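PDB 1CID: T CELL surface glycoprotein CD4 from Rattus norvegicus, which probably serves as a T-cell co-receptor recognising MHC class II molecules, and is represented here by its third and fourth extracellular immunoglobulin-like domains. Local coordinates for residues E11-S16 with L74-V79; V105-T110 with L117-M122. All blocks are in the same frame, centred on the assembly; numbering follows the deposited sequence.

Contact 1 of 2, residues E11-S16 with L74-V79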
loop_
_atom_site.group_PDB
_atom_site.type_symbol
_atom_site.label_atom_id
_atom_site.label_comp_id
_atom_site.label_asym_id
_atom_site.label_seq_id
_atom_site.Cartn_x
_atom_site.Cartn_y
_atom_site.Cartn_z
ATOM N N GLU A 11 -7.618 0.420 -5.680
ATOM C CA GLU A 11 -7.164 1.845 -5.808
ATOM C C GLU A 11 -5.727 1.960 -6.230
ATOM O O GLU A 11 -4.986 0.984 -6.264
ATOM C CB GLU A 11 -7.527 2.287 -4.399
ATOM C CG GLU A 11 -8.530 3.337 -4.038
ATOM C CD GLU A 11 -8.357 3.991 -2.672
ATOM O OE1 GLU A 11 -8.694 3.144 -1.787
ATOM O OE2 GLU A 11 -8.010 5.124 -2.262
ATOM N N SER A 12 -5.066 3.035 -6.503
ATOM C CA SER A 12 -3.715 3.325 -6.873
ATOM C C SER A 12 -2.884 3.684 -5.683
ATOM O O SER A 12 -3.379 4.555 -4.987
ATOM C CB SER A 12 -3.693 4.586 -7.783
ATOM O OG SER A 12 -4.158 4.011 -9.037
ATOM N N ALA A 13 -1.711 3.244 -5.354
ATOM C CA ALA A 13 -0.843 3.665 -4.276
ATOM C C ALA A 13 0.145 4.574 -4.983
ATOM O O ALA A 13 0.639 4.155 -6.021
ATOM C CB ALA A 13 -0.059 2.507 -3.716
ATOM N N GLU A 14 0.435 5.742 -4.540
ATOM C CA GLU A 14 1.478 6.509 -5.257
ATOM C C GLU A 14 2.472 6.998 -4.206
ATOM O O GLU A 14 2.000 7.781 -3.331
ATOM C CB GLU A 14 1.184 7.825 -5.951
ATOM C CG GLU A 14 -0.247 7.786 -6.552
ATOM C CD GLU A 14 -0.240 8.848 -7.656
ATOM O OE1 GLU A 14 0.420 8.588 -8.680
ATOM O OE2 GLU A 14 -0.927 9.825 -7.237
ATOM N N PHE A 15 3.715 6.600 -4.322
ATOM C CA PHE A 15 4.738 7.078 -3.341
ATOM C C PHE A 15 5.415 8.314 -3.905
ATOM O O PHE A 15 5.378 8.381 -5.136
ATOM C CB PHE A 15 5.642 5.918 -2.992
ATOM C CG PHE A 15 5.012 4.661 -2.491
ATOM C CD1 PHE A 15 4.556 3.691 -3.345
ATOM C CD2 PHE A 15 4.842 4.462 -1.124
ATOM C CE1 PHE A 15 3.962 2.507 -2.936
ATOM C CE2 PHE A 15 4.258 3.307 -0.605
ATOM C CZ PHE A 15 3.826 2.335 -1.564
ATOM N N SER A 16 5.926 9.279 -3.194
ATOM C CA SER A 16 6.585 10.441 -3.885
ATOM C C SER A 16 7.923 10.580 -3.197
ATOM O O SER A 16 7.918 10.523 -1.929
ATOM C CB SER A 16 5.650 11.604 -3.926
ATOM O OG SER A 16 6.167 12.689 -4.654
ATOM N N LEU A 74 6.564 6.849 -7.812
ATOM C CA LEU A 74 6.435 5.459 -8.254
ATOM C C LEU A 74 4.970 5.217 -7.964
ATOM O O LEU A 74 4.430 5.646 -6.960
ATOM C CB LEU A 74 7.483 4.692 -7.531
ATOM C CG LEU A 74 7.366 3.248 -7.102
ATOM C CD1 LEU A 74 6.594 3.247 -5.779
ATOM C CD2 LEU A 74 6.745 2.377 -8.195
ATOM N N GLN A 75 4.272 4.538 -8.820
ATOM C CA GLN A 75 2.793 4.412 -8.516
ATOM C C GLN A 75 2.420 2.994 -8.670
ATOM O O GLN A 75 2.709 2.696 -9.830
ATOM C CB GLN A 75 2.440 5.530 -9.474
ATOM C CG GLN A 75 1.489 5.669 -10.580
ATOM C CD GLN A 75 0.112 5.178 -10.140
ATOM O OE1 GLN A 75 -0.051 3.988 -9.835
ATOM N NE2 GLN A 75 -0.865 6.078 -10.065
ATOM N N ILE A 76 1.960 2.174 -7.773
ATOM C CA ILE A 76 1.547 0.759 -8.097
ATOM C C ILE A 76 0.109 1.021 -8.496
ATOM O O ILE A 76 -0.534 1.734 -7.723
ATOM C CB ILE A 76 1.975 -0.300 -7.081
ATOM C CG1 ILE A 76 0.772 -1.145 -6.637
ATOM C CG2 ILE A 76 2.805 0.112 -5.822
ATOM C CD1 ILE A 76 1.247 -2.393 -5.800
ATOM N N PRO A 77 -0.436 0.628 -9.646
ATOM C CA PRO A 77 -1.745 1.128 -10.082
ATOM C C PRO A 77 -3.150 0.601 -9.913
ATOM O O PRO A 77 -4.159 1.344 -10.247
ATOM C CB PRO A 77 -1.364 1.382 -11.600
ATOM C CG PRO A 77 -0.447 0.270 -11.968
ATOM C CD PRO A 77 0.249 -0.195 -10.681
ATOM N N GLN A 78 -3.287 -0.609 -9.406
ATOM C CA GLN A 78 -4.707 -1.103 -9.264
ATOM C C GLN A 78 -4.343 -2.203 -8.296
ATOM O O GLN A 78 -4.140 -3.302 -8.711
ATOM C CB GLN A 78 -5.372 -1.284 -10.546
ATOM C CG GLN A 78 -6.326 -2.183 -11.165
ATOM C CD GLN A 78 -6.381 -3.672 -11.401
ATOM O OE1 GLN A 78 -5.545 -4.476 -11.935
ATOM N NE2 GLN A 78 -7.579 -4.276 -11.023
ATOM N N VAL A 79 -4.189 -1.683 -7.071
ATOM C CA VAL A 79 -3.843 -2.426 -5.868
ATOM C C VAL A 79 -4.623 -3.679 -5.600
ATOM O O VAL A 79 -5.744 -3.876 -6.073
ATOM C CB VAL A 79 -3.822 -1.406 -4.755
ATOM C CG1 VAL A 79 -4.326 -1.549 -3.335
ATOM C CG2 VAL A 79 -2.302 -1.417 -4.740
#

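Contact 2 of 2, residues V105-T110 with L117-M122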
loop_
_atom_site.group_PDB
_atom_site.type_symbol
_atom_site.label_atom_id
_atom_site.label_comp_id
_atom_site.label_asym_id
_atom_site.label_seq_id
_atom_site.Cartn_x
_atom_site.Cartn_y
_atom_site.Cartn_z
ATOM N N VAL A 105 -0.075 -1.272 2.652
ATOM C CA VAL A 105 -1.049 -2.154 3.367
ATOM C C VAL A 105 -2.407 -1.933 2.621
ATOM O O VAL A 105 -2.651 -0.739 2.457
ATOM C CB VAL A 105 -1.205 -2.172 4.862
ATOM C CG1 VAL A 105 -0.139 -1.386 5.641
ATOM C CG2 VAL A 105 -2.539 -1.748 5.443
ATOM N N VAL A 106 -3.098 -3.005 2.249
ATOM C CA VAL A 106 -4.338 -3.220 1.548
ATOM C C VAL A 106 -5.505 -3.875 2.330
ATOM O O VAL A 106 -5.419 -4.933 2.913
ATOM C CB VAL A 106 -4.202 -4.080 0.277
ATOM C CG1 VAL A 106 -5.490 -4.190 -0.520
ATOM C CG2 VAL A 106 -3.187 -3.427 -0.598
ATOM N N MET A 107 -6.662 -3.238 2.208
ATOM C CA MET A 107 -7.928 -3.605 2.834
ATOM C C MET A 107 -8.937 -4.096 1.798
ATOM O O MET A 107 -9.022 -3.442 0.741
ATOM C CB MET A 107 -8.612 -2.384 3.451
ATOM C CG MET A 107 -9.838 -2.662 4.268
ATOM S SD MET A 107 -10.430 -1.373 5.340
ATOM C CE MET A 107 -9.450 -1.217 6.776
ATOM N N LYS A 108 -9.618 -5.128 2.208
ATOM C CA LYS A 108 -10.687 -5.686 1.334
ATOM C C LYS A 108 -11.986 -6.003 2.122
ATOM O O LYS A 108 -11.989 -6.955 2.948
ATOM C CB LYS A 108 -10.294 -6.951 0.588
ATOM C CG LYS A 108 -11.381 -7.450 -0.479
ATOM C CD LYS A 108 -11.258 -8.849 -0.971
ATOM C CE LYS A 108 -12.269 -9.432 -1.907
ATOM N NZ LYS A 108 -12.584 -8.785 -3.243
ATOM N N VAL A 109 -13.041 -5.227 1.829
ATOM C CA VAL A 109 -14.343 -5.369 2.492
ATOM C C VAL A 109 -15.283 -6.101 1.508
ATOM O O VAL A 109 -15.377 -5.516 0.427
ATOM C CB VAL A 109 -15.140 -4.123 2.882
ATOM C CG1 VAL A 109 -16.363 -4.334 3.805
ATOM C CG2 VAL A 109 -14.326 -3.064 3.586
ATOM N N THR A 110 -15.856 -7.181 1.972
ATOM C CA THR A 110 -16.822 -7.964 1.265
ATOM C C THR A 110 -17.931 -8.519 2.176
ATOM O O THR A 110 -17.848 -8.719 3.363
ATOM C CB THR A 110 -16.236 -9.177 0.455
ATOM O OG1 THR A 110 -15.712 -10.117 1.430
ATOM C CG2 THR A 110 -15.239 -8.734 -0.615
ATOM N N LEU A 117 -20.179 -10.512 6.284
ATOM C CA LEU A 117 -19.636 -9.179 6.046
ATOM C C LEU A 117 -18.140 -9.394 6.487
ATOM O O LEU A 117 -18.119 -9.827 7.640
ATOM C CB LEU A 117 -20.039 -7.914 6.793
ATOM C CG LEU A 117 -19.376 -6.619 6.355
ATOM C CD1 LEU A 117 -19.820 -6.162 4.959
ATOM C CD2 LEU A 117 -19.770 -5.483 7.282
ATOM N N THR A 118 -17.166 -9.153 5.630
ATOM C CA THR A 118 -15.815 -9.428 6.066
ATOM C C THR A 118 -14.834 -8.289 5.866
ATOM O O THR A 118 -15.063 -7.517 4.919
ATOM C CB THR A 118 -15.283 -10.749 5.432
ATOM O OG1 THR A 118 -16.420 -11.598 5.191
ATOM C CG2 THR A 118 -14.355 -11.380 6.493
ATOM N N CYS A 119 -13.806 -8.176 6.670
ATOM C CA CYS A 119 -12.916 -7.077 6.308
ATOM C C CYS A 119 -11.564 -7.682 6.530
ATOM O O CYS A 119 -11.542 -8.262 7.617
ATOM C CB CYS A 119 -13.275 -5.964 7.171
ATOM S SG CYS A 119 -12.107 -4.649 7.136
ATOM N N GLU A 120 -10.666 -7.659 5.537
ATOM C CA GLU A 120 -9.343 -8.202 5.782
ATOM C C GLU A 120 -8.355 -7.200 5.154
ATOM O O GLU A 120 -8.679 -6.536 4.173
ATOM C CB GLU A 120 -8.805 -9.443 5.216
ATOM C CG GLU A 120 -9.359 -9.717 3.852
ATOM C CD GLU A 120 -9.040 -11.185 3.494
ATOM O OE1 GLU A 120 -7.864 -11.521 3.805
ATOM O OE2 GLU A 120 -10.099 -11.723 2.957
ATOM N N VAL A 121 -7.244 -7.216 5.865
ATOM C CA VAL A 121 -6.111 -6.325 5.495
ATOM C C VAL A 121 -4.824 -7.125 5.284
ATOM O O VAL A 121 -4.629 -8.223 5.886
ATOM C CB VAL A 121 -6.106 -5.301 6.641
ATOM C CG1 VAL A 121 -5.194 -5.571 7.811
ATOM C CG2 VAL A 121 -5.680 -3.908 6.240
ATOM N N MET A 122 -3.889 -6.689 4.477
ATOM C CA MET A 122 -2.654 -7.475 4.313
ATOM C C MET A 122 -1.453 -6.575 4.145
ATOM O O MET A 122 -1.612 -5.537 3.489
ATOM C CB MET A 122 -2.687 -8.341 3.099
ATOM C CG MET A 122 -2.117 -9.679 3.561
ATOM S SD MET A 122 -3.062 -10.756 2.375
ATOM C CE MET A 122 -4.235 -11.278 3.690
#

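Contact 1 of 2, residues E11-S16 with L74-V79
Glu14 and Gln75 are directly paired across the strands, as a non-hydrogen-bonded antiparallel pair, their side chains lying alongside each other and pointing the same way. Glu14 CG stands beside its backbone N and the chain runs extended beyond it, whereas Gln75 bends at chi2 (49°), which turns its CD. Glu14 OE1 lies 3.1 Å from Gln75 NE2, with the carboxylate and amide planes 48° apart, and also rests on Gln75 CG and CB. Gln75 NE2 further approaches Ser12 CB. An alanine here removes the amide and would probably leave the Glu14 carboxylate freer to turn and the packing beside Ser12 CB thinner.

On the other face, the Phe15 ring lies alongside Leu74 and Ile76. Ile76 CG2 meets the ring edge in its plane, 3.9 Å from Phe15 CE1, and Leu74 CD1 comes obliquely against the CD1 side. Ala13 CB packs more loosely on Ile76 CG2. This face turns to Leu104 and Val102 of strand 97-110, in the core of the immunoglobulin-like sandwich, with Phe64 and Phe83 adding to it.

Backbone bonds hold the strands together: Phe15 N to Leu74 O at 2.9 Å, Ala13 N to Ile76 O, and the weak bonds Ile76 N to Ala13 O and Leu74 N to Phe15 O. Past the strands, Val79 N reaches Glu11 O at 2.9 Å, and Ser12 OG donates to Pro77 O from above the carbonyl plane, also at 2.9 Å. The pair is thus two-sided in chemistry: apolar side chains fill the interior, while amide and carboxylate groups line the outer face.

Contact 2 of 2, residues V105-T110 with L117-M122
Lys108 N donates to Glu120 O at 2.6 Å, and Met107 CA adds a CA-H...O contact to the same oxygen at 3.3 Å. Thr118 O likewise accepts a bond from Thr110 N at 3.1 Å, supplemented by a CA-H...O contact from Val109 CA. Glu120 N returns a bond to Lys108 O at 3.0 Å, and Val106 N reaches Met122 O.

Met107 CG is anti to the backbone N (chi1 -173°) and comes close to Cys119 SG, while Met107 SD stands 4.1 Å from Cys119 SG. This sulfur belongs to the disulfide with Cys161, which joins the two sheets in the way characteristic of immunoglobulin domains; the hairpin supplies one sheet, and Met107 also touches Leu131, Leu163 and Met171 of the other. On the same inner face Val109 CG1 meets Leu117 CD1 at 4.1 Å, the two side chains crossing obliquely, and both reach Ile175.

Val105 CG2 packs on Val121 CG2 at 3.9 Å, at the Val105 end of the hairpin pairing. The opposite face carries Lys108, Glu120, Thr110 and Thr118 together with Val106 and Met122, Val106 packing on Val79 and Leu81. Glu120 CG lies near Lys108 O, while Lys108 NZ makes a weak, long ion pair with Glu9.

From the N terminus, the chain passes through 11-16 and travels through 57 residues, including strands 26-34, 43-49 and 52-56, before 74-79 returns to close contact 1. It then runs through strand 85-92 and into the long strand 97-110, whose last part opens contact 2; only six residues later 117-122 closes that hairpin. The two contacts therefore follow in series, neither nested nor crossed. Contact 1 joins the edge strand 13-16 to strand 73-76 in one sheet of the first domain, and contact 2 begins the second, immunoglobulin C2-set domain. Strand 97-110 spans both: it packs against contact 1 and forms one side of contact 2, and Val79 CG1 touches Val106 CG2 at 3.5 Å where they meet.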